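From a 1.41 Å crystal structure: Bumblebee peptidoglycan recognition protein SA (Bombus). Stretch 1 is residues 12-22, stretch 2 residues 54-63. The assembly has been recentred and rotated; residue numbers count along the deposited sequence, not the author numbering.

Stretch 1, residues 12-22: GRSEWTDVDAK
Stretch 2 (54-63) AENIRSYHMD

A mostly extended loop packs along one flank of a helix through a modest contact of 406 Å², in which a single cross-stretch hydrogen bond sits between an aromatic patch and a methionine patch.

Residues 54-63 are helical throughout, with phi/psi near -65/-45 and a wider pi-type turn at 60-63; the helix continues beyond both ends. The other stretch begins with a weakly bonded helical turn about 13-16, then extends from Thr 17 (-144/150), interrupted by Asp 18 (-99/-1). Both chains advance in the same sense: the CA of Thr 17 lies 5.9 Å from the CA of Glu 55, that of Val 19 8.7 Å from the CA of Ser 59, and that of Ala 21 8.6 Å from the CA of Met 62. Helix positions 54, 58 and 62, spaced four apart, all direct CA-to-CB toward the loop.

Buried Trp 16 (chi1 p, chi2 -100°) lays one ring face against Ala 54, whose CB stands 3.8 Å from the centroid of the Trp 16 six-membered ring. Alanine's small methyl lets the indole lie close to the helix, where Trp 16 CZ3 comes within 3.4 Å of Ala 54 O. The ring edge meets Arg 58, CZ3 to CB 3.7 Å.

At the polar centre, Thr 17 (chi1 t) donates from OG1 to Glu 55 OE1 at 2.8 Å. The same OG1 accepts from Val 19 N at 3.1 Å, so the hydroxyl ties the loop's own turn to the helix. Glu 55 (t, p, chi3 23°) points CA-to-CB sideways, but its carboxylate bends back to meet Arg 58 and Thr 17, receiving Arg 58 NE on OE1 at 3.0 Å and, in a salt bridge, Arg 58 NH1 on OE2 at 2.8 Å. This pairing compensates the buried charge of Arg 58 (chi1 t, chi2 -145°, chi3 p, chi4 75°).

Val 19 (chi1 t) places CG1 over a face of the Arg 58 guanidinium, 3.5 Å from NH2, an apolar cover that leaves the in-plane N-H groups free to bond. Arg 58 NH2 makes a weak hydrogen bond to Met 62 SD at 3.4 Å. Met 62 (m, t, p) is long and flexible enough to carry its CE to 3.5 Å from Asp 20 O and 4.3 Å from Val 19 CG1.

Arg 13 extends (t, t, t, chi4 -75°) to brace the loop: its NH1 and NH2 reach Val 19 O at 3.0 and 2.8 Å, while NH1 lies 3.7 Å from Arg 58 CD.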

# COMPACT_ATOMS: atom_id res chain seq x y z
N GLY A 12 11.68 -5.29 -4.98
CA GLY A 12 11.08 -6.60 -4.80
C GLY A 12 11.13 -7.03 -3.35
O GLY A 12 12.04 -6.63 -2.60
N ARG A 13 10.19 -7.89 -2.96
CA ARG A 13 10.11 -8.36 -1.56
C ARG A 13 11.45 -8.93 -1.04
O ARG A 13 11.90 -8.59 0.09
CB ARG A 13 8.99 -9.37 -1.40
CG ARG A 13 8.66 -9.72 0.05
CD ARG A 13 7.56 -10.80 0.12
NE ARG A 13 7.27 -11.17 1.52
CZ ARG A 13 8.06 -11.93 2.28
NH1 ARG A 13 7.71 -12.15 3.55
NH2 ARG A 13 9.16 -12.47 1.77
N SER A 14 12.14 -9.73 -1.85
CA SER A 14 13.39 -10.38 -1.42
C SER A 14 14.55 -9.38 -1.30
O SER A 14 15.60 -9.70 -0.76
CB SER A 14 13.76 -11.53 -2.35
OG SER A 14 14.07 -11.06 -3.65
N GLU A 15 14.36 -8.17 -1.80
CA GLU A 15 15.37 -7.13 -1.68
C GLU A 15 15.34 -6.45 -0.31
O GLU A 15 16.31 -5.77 0.07
CB GLU A 15 15.23 -6.08 -2.78
CG GLU A 15 15.20 -6.61 -4.22
CD GLU A 15 15.20 -5.51 -5.25
OE1 GLU A 15 14.32 -5.53 -6.15
OE2 GLU A 15 16.06 -4.61 -5.18
N TRP A 16 14.23 -6.60 0.43
CA TRP A 16 14.14 -5.99 1.77
C TRP A 16 13.98 -6.96 2.94
O TRP A 16 14.10 -6.54 4.08
CB TRP A 16 13.09 -4.84 1.83
CG TRP A 16 11.67 -5.22 1.51
CD1 TRP A 16 11.01 -5.04 0.31
CD2 TRP A 16 10.70 -5.79 2.41
NE1 TRP A 16 9.71 -5.46 0.42
CE2 TRP A 16 9.49 -5.94 1.68
CE3 TRP A 16 10.73 -6.19 3.77
CZ2 TRP A 16 8.33 -6.49 2.25
CZ3 TRP A 16 9.57 -6.73 4.35
CH2 TRP A 16 8.38 -6.89 3.58
N THR A 17 13.72 -8.24 2.66
CA THR A 17 13.63 -9.27 3.71
C THR A 17 14.18 -10.60 3.24
O THR A 17 14.11 -10.94 2.04
CB THR A 17 12.19 -9.44 4.27
OG1 THR A 17 12.19 -10.37 5.36
CG2 THR A 17 11.24 -9.98 3.21
N ASP A 18 14.72 -11.36 4.20
CA ASP A 18 15.12 -12.75 3.99
C ASP A 18 14.12 -13.79 4.47
O ASP A 18 14.38 -14.99 4.33
CB ASP A 18 16.50 -13.02 4.63
CG ASP A 18 17.60 -12.19 3.98
OD1 ASP A 18 17.42 -11.59 2.88
OD2 ASP A 18 18.67 -12.06 4.58
N VAL A 19 13.00 -13.35 5.05
CA VAL A 19 12.01 -14.28 5.59
C VAL A 19 10.94 -14.55 4.55
O VAL A 19 10.25 -13.63 4.12
CB VAL A 19 11.37 -13.74 6.90
CG1 VAL A 19 10.30 -14.69 7.43
CG2 VAL A 19 12.46 -13.46 7.95
N ASP A 20 10.80 -15.81 4.17
CA ASP A 20 9.82 -16.19 3.14
C ASP A 20 8.39 -15.96 3.60
O ASP A 20 8.06 -16.19 4.77
CB ASP A 20 9.96 -17.67 2.76
CG ASP A 20 11.26 -17.99 2.02
OD1 ASP A 20 11.86 -17.08 1.42
OD2 ASP A 20 11.63 -19.19 2.00
N ALA A 21 7.54 -15.52 2.68
CA ALA A 21 6.08 -15.51 2.91
C ALA A 21 5.52 -16.94 2.86
O ALA A 21 6.09 -17.82 2.20
CB ALA A 21 5.40 -14.66 1.85
N LYS A 22 4.40 -17.14 3.56
CA LYS A 22 3.60 -18.36 3.39
C LYS A 22 2.72 -18.17 2.15
O LYS A 22 2.54 -17.04 1.69
CB LYS A 22 2.76 -18.68 4.65
CG LYS A 22 3.49 -18.64 5.99
CD LYS A 22 4.32 -19.88 6.22
CE LYS A 22 5.05 -19.80 7.55
NZ LYS A 22 5.72 -21.10 7.82
N ALA A 54 10.03 -1.66 6.54
CA ALA A 54 9.31 -2.76 5.89
C ALA A 54 9.52 -4.10 6.61
O ALA A 54 8.58 -4.82 6.92
CB ALA A 54 9.72 -2.84 4.42
N GLU A 55 10.79 -4.39 6.91
CA GLU A 55 11.14 -5.63 7.61
C GLU A 55 10.47 -5.72 9.00
O GLU A 55 9.99 -6.79 9.37
CB GLU A 55 12.69 -5.75 7.70
CG GLU A 55 13.24 -6.74 8.74
CD GLU A 55 12.76 -8.18 8.60
OE1 GLU A 55 12.34 -8.59 7.48
OE2 GLU A 55 12.79 -8.91 9.65
N ASN A 56 10.46 -4.62 9.75
CA ASN A 56 9.81 -4.63 11.06
C ASN A 56 8.28 -4.68 11.07
O ASN A 56 7.70 -5.33 11.94
CB ASN A 56 10.40 -3.54 11.90
CG ASN A 56 11.77 -3.97 12.43
OD1 ASN A 56 11.85 -4.67 13.45
ND2 ASN A 56 12.82 -3.69 11.66
N ILE A 57 7.65 -4.11 10.04
CA ILE A 57 6.20 -4.31 9.90
C ILE A 57 5.91 -5.78 9.53
O ILE A 57 5.02 -6.41 10.13
CB ILE A 57 5.62 -3.35 8.83
CG1 ILE A 57 5.81 -1.89 9.28
CG2 ILE A 57 4.13 -3.67 8.62
CD1 ILE A 57 5.64 -0.84 8.18
N ARG A 58 6.69 -6.32 8.58
CA ARG A 58 6.55 -7.74 8.23
C ARG A 58 6.71 -8.64 9.48
O ARG A 58 5.93 -9.57 9.70
CB ARG A 58 7.59 -8.16 7.17
CG ARG A 58 7.48 -9.61 6.74
CD ARG A 58 8.85 -10.22 6.45
NE ARG A 58 9.79 -10.16 7.58
CZ ARG A 58 9.74 -10.93 8.67
NH1 ARG A 58 10.70 -10.78 9.61
NH2 ARG A 58 8.80 -11.87 8.83
N SER A 59 7.78 -8.40 10.26
CA SER A 59 8.05 -9.20 11.45
C SER A 59 6.83 -9.16 12.40
O SER A 59 6.40 -10.21 12.91
CB SER A 59 9.28 -8.62 12.13
OG SER A 59 9.60 -9.35 13.31
N TYR A 60 6.28 -7.96 12.63
CA TYR A 60 5.13 -7.82 13.53
C TYR A 60 3.88 -8.55 12.98
O TYR A 60 3.20 -9.30 13.68
CB TYR A 60 4.90 -6.34 13.82
CG TYR A 60 3.79 -6.11 14.83
CD1 TYR A 60 3.95 -6.40 16.20
CD2 TYR A 60 2.55 -5.60 14.39
CE1 TYR A 60 2.90 -6.21 17.09
CE2 TYR A 60 1.51 -5.39 15.30
CZ TYR A 60 1.69 -5.69 16.64
OH TYR A 60 0.66 -5.51 17.54
N HIS A 61 3.64 -8.36 11.69
CA HIS A 61 2.48 -9.01 11.07
C HIS A 61 2.56 -10.53 11.10
O HIS A 61 1.56 -11.21 11.39
CB HIS A 61 2.29 -8.50 9.62
CG HIS A 61 1.77 -7.09 9.54
ND1 HIS A 61 1.43 -6.49 8.34
CD2 HIS A 61 1.47 -6.20 10.51
CE1 HIS A 61 0.99 -5.26 8.59
NE2 HIS A 61 1.00 -5.06 9.90
N MET A 62 3.73 -11.07 10.76
CA MET A 62 3.89 -12.53 10.72
C MET A 62 4.00 -13.15 12.12
O MET A 62 3.34 -14.15 12.40
CB MET A 62 5.07 -12.92 9.83
CG MET A 62 4.78 -12.58 8.36
SD MET A 62 6.09 -13.03 7.19
CE MET A 62 5.96 -14.81 7.25
N ASP A 63 4.81 -12.56 13.00
CA ASP A 63 5.06 -13.18 14.32
C ASP A 63 3.99 -12.85 15.35
O ASP A 63 3.63 -13.71 16.15
CB ASP A 63 6.42 -12.77 14.84
CG ASP A 63 7.56 -13.33 14.05
OD1 ASP A 63 7.33 -14.10 13.07
OD2 ASP A 63 8.68 -12.97 14.42
O HOH W 1 15.11 -10.39 6.97